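Local coordinates for mandelate racemase/muconate lactonizing protein (Thermobispora bispora, PDB 3VC5) that probably catalyses the magnesium-dependent dehydration of D-glucarate to 5-dehydro-4-deoxy-D-glucarate, as a member of the mandelate racemase/muconate lactonizing enzyme family, at residues 83-95 with 130-142. Numbering follows the deposited sequence.
Sequences AAARLPGLDVYAL and VFAAFEVACLDIQ
L95 is a knob in a hole of helix 123-146, its side chain set among F131, E135, C138 and L139, with CD2 3.9 Å from CB of C138. This is the alpha+beta N-terminal capping domain of the enolase superfamily: the end of helix 74-85 and the loop after it lie along helix 123-146, and V28 and V56 of the three-stranded sheet touch F134 as well. Three residues before L95, which opens helix 95-106, V92 straddles C138 and I141, its CB 4.0 Å from SG of C138 and its CG2 3.9 Å from CG2 of I141. At the other end, the F134 ring takes L87 over one face; CD1 of L87 lies 3.8 Å from the ring centroid, a CH-pi contact. The F134 CG stands anti to the carbonyl carbon (chi1 -55°), which swings the ring toward helix 74-85, where A83 and A84 meet its far end.

The polar edge belongs to Q142. Its CG, anti to the carbonyl carbon (chi1 -66°), packs over one face of the Y93 ring, and the extended chain beyond it lays the amide on the ring, the planes 24° apart. NE2 of Q142 donates to O of V92 at 2.9 Å; that oxygen lies close to the amide plane of Q142, while NE2 is tilted out of the plane of the V92 carbonyl. With an alanine in place of Q142, the V92 carbonyl would probably be left without its side-chain donor and one face of the Y93 ring without the chain that packs on it. The loop is also braced from within: D91 makes an Asx turn to N of Y93, and its OD2 forms a salt bridge with R148 of the second subunit. Beyond the ring, one water joins the tyrosine to the helix, 2.6 Å from OH of Y93 and donating to O of Q142.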
ATOM      1  N   ALA A  83     -13.950  -1.652 -21.840  1.00 25.84           N
ATOM      2  CA  ALA A  83     -13.364  -0.659 -20.947  1.00 26.22           C
ATOM      3  C   ALA A  83     -12.517   0.362 -21.722  1.00 25.55           C
ATOM      4  O   ALA A  83     -12.601   1.579 -21.474  1.00 28.00           O
ATOM      5  CB  ALA A  83     -12.529  -1.347 -19.852  1.00 25.37           C
ATOM      6  N   ALA A  84     -11.726  -0.119 -22.689  1.00 24.91           N
ATOM      7  CA  ALA A  84     -10.859   0.754 -23.452  1.00 26.23           C
ATOM      8  C   ALA A  84     -11.667   1.854 -24.129  1.00 29.83           C
ATOM      9  O   ALA A  84     -11.245   3.009 -24.154  1.00 31.33           O
ATOM     10  CB  ALA A  84     -10.092  -0.039 -24.499  1.00 26.65           C
ATOM     11  N   ALA A  85     -12.834   1.487 -24.665  1.00 28.60           N
ATOM     12  CA  ALA A  85     -13.673   2.424 -25.413  1.00 29.12           C
ATOM     13  C   ALA A  85     -14.220   3.553 -24.534  1.00 29.27           C
ATOM     14  O   ALA A  85     -14.641   4.605 -25.057  1.00 32.69           O
ATOM     15  CB  ALA A  85     -14.823   1.673 -26.104  1.00 32.25           C
ATOM     16  N   ARG A  86     -14.200   3.345 -23.211  1.00 29.79           N
ATOM     17  CA  ARG A  86     -14.755   4.299 -22.266  1.00 28.30           C
ATOM     18  C   ARG A  86     -13.673   5.094 -21.505  1.00 29.88           C
ATOM     19  O   ARG A  86     -13.997   5.840 -20.580  1.00 36.62           O
ATOM     20  CB  ARG A  86     -15.751   3.618 -21.304  1.00 33.61           C
ATOM     21  CG  ARG A  86     -16.919   2.930 -22.015  1.00 39.55           C
ATOM     22  CD  ARG A  86     -18.219   3.659 -21.808  1.00 57.27           C
ATOM     23  NE  ARG A  86     -18.578   3.757 -20.390  1.00 67.17           N
ATOM     24  CZ  ARG A  86     -19.344   2.882 -19.735  1.00 66.08           C
ATOM     25  NH1 ARG A  86     -19.847   1.821 -20.360  1.00 64.62           N
ATOM     26  NH2 ARG A  86     -19.613   3.068 -18.448  1.00 60.32           N
ATOM     27  N   LEU A  87     -12.393   4.952 -21.890  1.00 28.75           N
ATOM     28  CA  LEU A  87     -11.317   5.699 -21.222  1.00 29.77           C
ATOM     29  C   LEU A  87     -10.931   7.061 -21.833  1.00 29.99           C
ATOM     30  O   LEU A  87     -10.398   7.924 -21.122  1.00 32.17           O
ATOM     31  CB  LEU A  87     -10.056   4.848 -21.070  1.00 28.36           C
ATOM     32  CG  LEU A  87     -10.207   3.584 -20.222  1.00 27.03           C
ATOM     33  CD1 LEU A  87      -8.860   2.902 -20.052  1.00 27.70           C
ATOM     34  CD2 LEU A  87     -10.822   3.869 -18.851  1.00 26.89           C
ATOM     35  N   PRO A  88     -11.189   7.266 -23.141  1.00 32.14           N
ATOM     36  CA  PRO A  88     -10.837   8.597 -23.638  1.00 32.12           C
ATOM     37  C   PRO A  88     -11.460   9.713 -22.796  1.00 31.69           C
ATOM     38  O   PRO A  88     -12.636   9.630 -22.391  1.00 33.44           O
ATOM     39  CB  PRO A  88     -11.361   8.575 -25.086  1.00 32.52           C
ATOM     40  CG  PRO A  88     -11.156   7.075 -25.476  1.00 32.91           C
ATOM     41  CD  PRO A  88     -11.627   6.364 -24.231  1.00 29.09           C
ATOM     42  N   GLY A  89     -10.663  10.733 -22.510  1.00 32.42           N
ATOM     43  CA  GLY A  89     -11.147  11.910 -21.768  1.00 33.80           C
ATOM     44  C   GLY A  89     -10.691  11.874 -20.318  1.00 32.91           C
ATOM     45  O   GLY A  89     -10.717  12.896 -19.622  1.00 36.79           O
ATOM     46  N   LEU A  90     -10.292  10.684 -19.852  1.00 32.34           N
ATOM     47  CA  LEU A  90      -9.728  10.552 -18.508  1.00 31.82           C
ATOM     48  C   LEU A  90      -8.230  10.829 -18.531  1.00 30.11           C
ATOM     49  O   LEU A  90      -7.530  10.568 -19.526  1.00 30.50           O
ATOM     50  CB  LEU A  90     -10.014   9.164 -17.898  1.00 33.45           C
ATOM     51  CG  LEU A  90     -11.480   8.779 -17.641  1.00 33.81           C
ATOM     52  CD1 LEU A  90     -11.620   7.386 -17.041  1.00 33.32           C
ATOM     53  CD2 LEU A  90     -12.193   9.829 -16.772  1.00 35.09           C
ATOM     54  N   ASP A  91      -7.744  11.367 -17.426  1.00 30.33           N
ATOM     55  CA  ASP A  91      -6.348  11.721 -17.273  1.00 27.53           C
ATOM     56  C   ASP A  91      -5.511  10.506 -16.825  1.00 26.82           C
ATOM     57  O   ASP A  91      -5.985   9.715 -16.025  1.00 30.54           O
ATOM     58  CB  ASP A  91      -6.302  12.812 -16.212  1.00 33.94           C
ATOM     59  CG  ASP A  91      -4.964  13.405 -16.068  1.00 39.64           C
ATOM     60  OD1 ASP A  91      -4.742  14.485 -16.632  1.00 51.35           O
ATOM     61  OD2 ASP A  91      -4.139  12.788 -15.401  1.00 40.71           O
ATOM     62  N   VAL A  92      -4.287  10.360 -17.337  1.00 26.61           N
ATOM     63  CA  VAL A  92      -3.447   9.185 -17.011  1.00 25.59           C
ATOM     64  C   VAL A  92      -2.934   9.139 -15.557  1.00 23.78           C
ATOM     65  O   VAL A  92      -2.417   8.103 -15.112  1.00 26.70           O
ATOM     66  CB  VAL A  92      -2.226   9.027 -17.969  1.00 27.35           C
ATOM     67  CG1 VAL A  92      -2.671   8.830 -19.432  1.00 29.53           C
ATOM     68  CG2 VAL A  92      -1.240  10.203 -17.822  1.00 31.08           C
ATOM     69  N   TYR A  93      -3.049  10.246 -14.809  1.00 24.82           N
ATOM     70  CA  TYR A  93      -2.722  10.228 -13.375  1.00 25.00           C
ATOM     71  C   TYR A  93      -3.943   9.816 -12.575  1.00 25.68           C
ATOM     72  O   TYR A  93      -3.824   9.499 -11.381  1.00 27.05           O
ATOM     73  CB  TYR A  93      -2.245  11.610 -12.877  1.00 25.14           C
ATOM     74  CG  TYR A  93      -0.918  12.007 -13.461  1.00 25.92           C
ATOM     75  CD1 TYR A  93       0.269  11.700 -12.811  1.00 30.19           C
ATOM     76  CD2 TYR A  93      -0.850  12.674 -14.688  1.00 27.23           C
ATOM     77  CE1 TYR A  93       1.522  12.059 -13.365  1.00 29.72           C
ATOM     78  CE2 TYR A  93       0.376  13.023 -15.246  1.00 29.40           C
ATOM     79  CZ  TYR A  93       1.554  12.710 -14.585  1.00 29.31           C
ATOM     80  OH  TYR A  93       2.765  13.072 -15.151  1.00 34.88           O
ATOM     81  N   ALA A  94      -5.111   9.837 -13.212  1.00 23.21           N
ATOM     82  CA  ALA A  94      -6.370   9.602 -12.462  1.00 22.78           C
ATOM     83  C   ALA A  94      -6.691   8.117 -12.348  1.00 25.68           C
ATOM     84  O   ALA A  94      -7.728   7.653 -12.843  1.00 24.51           O
ATOM     85  CB  ALA A  94      -7.525  10.342 -13.109  1.00 27.46           C
ATOM     86  N   LEU A  95      -5.801   7.383 -11.668  1.00 22.50           N
ATOM     87  CA  LEU A  95      -5.907   5.934 -11.604  1.00 23.04           C
ATOM     88  C   LEU A  95      -7.135   5.494 -10.828  1.00 22.50           C
ATOM     89  O   LEU A  95      -7.749   4.499 -11.200  1.00 23.80           O
ATOM     90  CB  LEU A  95      -4.665   5.305 -10.994  1.00 25.83           C
ATOM     91  CG  LEU A  95      -3.398   5.434 -11.831  1.00 29.04           C
ATOM     92  CD1 LEU A  95      -2.200   4.766 -11.102  1.00 33.89           C
ATOM     93  CD2 LEU A  95      -3.603   4.868 -13.216  1.00 33.28           C
ATOM     94  N   VAL A 130      -8.994  -6.543 -15.536  1.00 21.28           N
ATOM     95  CA  VAL A 130      -9.257  -5.630 -16.645  1.00 22.25           C
ATOM     96  C   VAL A 130      -8.488  -4.316 -16.450  1.00 20.69           C
ATOM     97  O   VAL A 130      -7.823  -3.809 -17.363  1.00 22.97           O
ATOM     98  CB  VAL A 130     -10.752  -5.403 -16.848  1.00 21.26           C
ATOM     99  CG1 VAL A 130     -10.987  -4.346 -17.949  1.00 24.15           C
ATOM    100  CG2 VAL A 130     -11.414  -6.753 -17.213  1.00 23.30           C
ATOM    101  N   PHE A 131      -8.496  -3.819 -15.233  1.00 21.43           N
ATOM    102  CA  PHE A 131      -7.807  -2.578 -14.926  1.00 20.62           C
ATOM    103  C   PHE A 131      -6.296  -2.639 -15.164  1.00 20.74           C
ATOM    104  O   PHE A 131      -5.705  -1.669 -15.608  1.00 22.07           O
ATOM    105  CB  PHE A 131      -8.079  -2.238 -13.475  1.00 20.15           C
ATOM    106  CG  PHE A 131      -7.321  -1.026 -12.956  1.00 19.61           C
ATOM    107  CD1 PHE A 131      -7.668   0.287 -13.359  1.00 20.93           C
ATOM    108  CD2 PHE A 131      -6.307  -1.195 -12.007  1.00 21.68           C
ATOM    109  CE1 PHE A 131      -6.997   1.387 -12.849  1.00 23.56           C
ATOM    110  CE2 PHE A 131      -5.630  -0.078 -11.473  1.00 20.54           C
ATOM    111  CZ  PHE A 131      -5.987   1.213 -11.889  1.00 22.19           C
ATOM    112  N   ALA A 132      -5.651  -3.754 -14.797  1.00 19.30           N
ATOM    113  CA  ALA A 132      -4.217  -3.785 -14.785  1.00 19.38           C
ATOM    114  C   ALA A 132      -3.601  -3.453 -16.132  1.00 20.85           C
ATOM    115  O   ALA A 132      -2.548  -2.823 -16.148  1.00 23.34           O
ATOM    116  CB  ALA A 132      -3.704  -5.137 -14.298  1.00 22.46           C
ATOM    117  N   ALA A 133      -4.191  -3.896 -17.245  1.00 24.01           N
ATOM    118  CA  ALA A 133      -3.587  -3.550 -18.555  1.00 28.68           C
ATOM    119  C   ALA A 133      -3.499  -2.021 -18.748  1.00 27.54           C
ATOM    120  O   ALA A 133      -2.497  -1.468 -19.272  1.00 29.61           O
ATOM    121  CB  ALA A 133      -4.392  -4.169 -19.703  1.00 40.11           C
ATOM    122  N   PHE A 134      -4.541  -1.329 -18.318  1.00 21.67           N
ATOM    123  CA  PHE A 134      -4.540   0.119 -18.477  1.00 22.08           C
ATOM    124  C   PHE A 134      -3.611   0.806 -17.469  1.00 23.40           C
ATOM    125  O   PHE A 134      -2.957   1.809 -17.787  1.00 21.98           O
ATOM    126  CB  PHE A 134      -5.967   0.613 -18.335  1.00 22.69           C
ATOM    127  CG  PHE A 134      -6.924  -0.070 -19.285  1.00 22.58           C
ATOM    128  CD1 PHE A 134      -6.761   0.041 -20.673  1.00 23.65           C
ATOM    129  CD2 PHE A 134      -7.989  -0.819 -18.803  1.00 24.35           C
ATOM    130  CE1 PHE A 134      -7.649  -0.590 -21.548  1.00 23.98           C
ATOM    131  CE2 PHE A 134      -8.866  -1.459 -19.663  1.00 28.90           C
ATOM    132  CZ  PHE A 134      -8.709  -1.333 -21.039  1.00 22.71           C
ATOM    133  N   GLU A 135      -3.569   0.298 -16.236  1.00 22.11           N
ATOM    134  CA  GLU A 135      -2.767   0.946 -15.200  1.00 23.00           C
ATOM    135  C   GLU A 135      -1.284   0.928 -15.587  1.00 22.38           C
ATOM    136  O   GLU A 135      -0.583   1.925 -15.432  1.00 23.34           O
ATOM    137  CB  GLU A 135      -2.988   0.293 -13.847  1.00 21.89           C
ATOM    138  CG  GLU A 135      -2.281   1.025 -12.700  1.00 23.43           C
ATOM    139  CD  GLU A 135      -1.129   0.246 -12.077  1.00 22.47           C
ATOM    140  OE1 GLU A 135      -0.524  -0.623 -12.745  1.00 23.65           O
ATOM    141  OE2 GLU A 135      -0.824   0.504 -10.880  1.00 24.93           O
ATOM    142  N   VAL A 136      -0.799  -0.235 -16.024  1.00 19.53           N
ATOM    143  CA  VAL A 136       0.593  -0.347 -16.466  1.00 21.27           C
ATOM    144  C   VAL A 136       0.884   0.656 -17.588  1.00 22.32           C
ATOM    145  O   VAL A 136       1.939   1.339 -17.564  1.00 21.41           O
ATOM    146  CB  VAL A 136       0.937  -1.818 -16.888  1.00 20.65           C
ATOM    147  CG1 VAL A 136       2.310  -1.885 -17.591  1.00 22.60           C
ATOM    148  CG2 VAL A 136       0.856  -2.701 -15.687  1.00 22.98           C
ATOM    149  N   ALA A 137      -0.028   0.774 -18.550  1.00 21.39           N
ATOM    150  CA  ALA A 137       0.165   1.721 -19.696  1.00 22.20           C
ATOM    151  C   ALA A 137       0.178   3.184 -19.203  1.00 22.42           C
ATOM    152  O   ALA A 137       0.979   4.014 -19.666  1.00 22.64           O
ATOM    153  CB  ALA A 137      -0.938   1.533 -20.719  1.00 23.12           C
ATOM    154  N   CYS A 138      -0.664   3.494 -18.226  1.00 22.16           N
ATOM    155  CA  CYS A 138      -0.703   4.854 -17.662  1.00 22.04           C
ATOM    156  C   CYS A 138       0.604   5.141 -16.904  1.00 22.63           C
ATOM    157  O   CYS A 138       1.126   6.257 -16.948  1.00 24.34           O
ATOM    158  CB  CYS A 138      -1.937   5.038 -16.736  1.00 22.60           C
ATOM    159  SG  CYS A 138      -3.443   5.184 -17.697  1.00 26.52           S
ATOM    160  N   LEU A 139       1.140   4.155 -16.176  1.00 22.29           N
ATOM    161  CA  LEU A 139       2.416   4.373 -15.500  1.00 21.35           C
ATOM    162  C   LEU A 139       3.545   4.540 -16.516  1.00 22.78           C
ATOM    163  O   LEU A 139       4.473   5.347 -16.299  1.00 24.35           O
ATOM    164  CB  LEU A 139       2.740   3.215 -14.534  1.00 21.34           C
ATOM    165  CG  LEU A 139       1.754   3.071 -13.361  1.00 21.14           C
ATOM    166  CD1 LEU A 139       2.186   1.821 -12.554  1.00 24.39           C
ATOM    167  CD2 LEU A 139       1.831   4.321 -12.468  1.00 25.64           C
ATOM    168  N   ASP A 140       3.489   3.775 -17.609  1.00 22.15           N
ATOM    169  CA  ASP A 140       4.498   3.930 -18.696  1.00 24.07           C
ATOM    170  C   ASP A 140       4.492   5.401 -19.149  1.00 23.94           C
ATOM    171  O   ASP A 140       5.542   6.051 -19.229  1.00 26.41           O
ATOM    172  CB  ASP A 140       4.141   2.939 -19.838  1.00 22.53           C
ATOM    173  CG  ASP A 140       5.214   2.787 -20.900  1.00 22.47           C
ATOM    174  OD1 ASP A 140       6.391   3.184 -20.698  1.00 26.43           O
ATOM    175  OD2 ASP A 140       4.838   2.219 -21.966  1.00 26.24           O
ATOM    176  N   ILE A 141       3.303   5.939 -19.393  1.00 22.67           N
ATOM    177  CA  ILE A 141       3.146   7.339 -19.822  1.00 23.19           C
ATOM    178  C   ILE A 141       3.612   8.337 -18.748  1.00 27.61           C
ATOM    179  O   ILE A 141       4.315   9.312 -19.057  1.00 27.17           O
ATOM    180  CB  ILE A 141       1.702   7.626 -20.230  1.00 23.44           C
ATOM    181  CG1 ILE A 141       1.349   6.884 -21.544  1.00 26.82           C
ATOM    182  CG2 ILE A 141       1.493   9.137 -20.440  1.00 24.69           C
ATOM    183  CD1 ILE A 141      -0.176   6.710 -21.776  1.00 27.32           C
ATOM    184  N   GLN A 142       3.218   8.123 -17.491  1.00 23.69           N
ATOM    185  CA  GLN A 142       3.705   8.994 -16.418  1.00 25.00           C
ATOM    186  C   GLN A 142       5.232   9.007 -16.346  1.00 24.24           C
ATOM    187  O   GLN A 142       5.846  10.061 -16.155  1.00 27.82           O
ATOM    188  CB  GLN A 142       3.140   8.573 -15.065  1.00 25.50           C
ATOM    189  CG  GLN A 142       1.653   8.736 -14.907  1.00 23.75           C
ATOM    190  CD  GLN A 142       1.212   8.345 -13.509  1.00 24.31           C
ATOM    191  OE1 GLN A 142       2.003   8.426 -12.532  1.00 27.64           O
ATOM    192  NE2 GLN A 142      -0.030   7.888 -13.393  1.00 25.74           N
TER
HETATM  193  O   HOH W   1       5.092  12.080 -14.426  1.00 34.99           O
HETATM  194  O   HOH W   2      -1.392   8.494 -10.479  1.00 37.20           O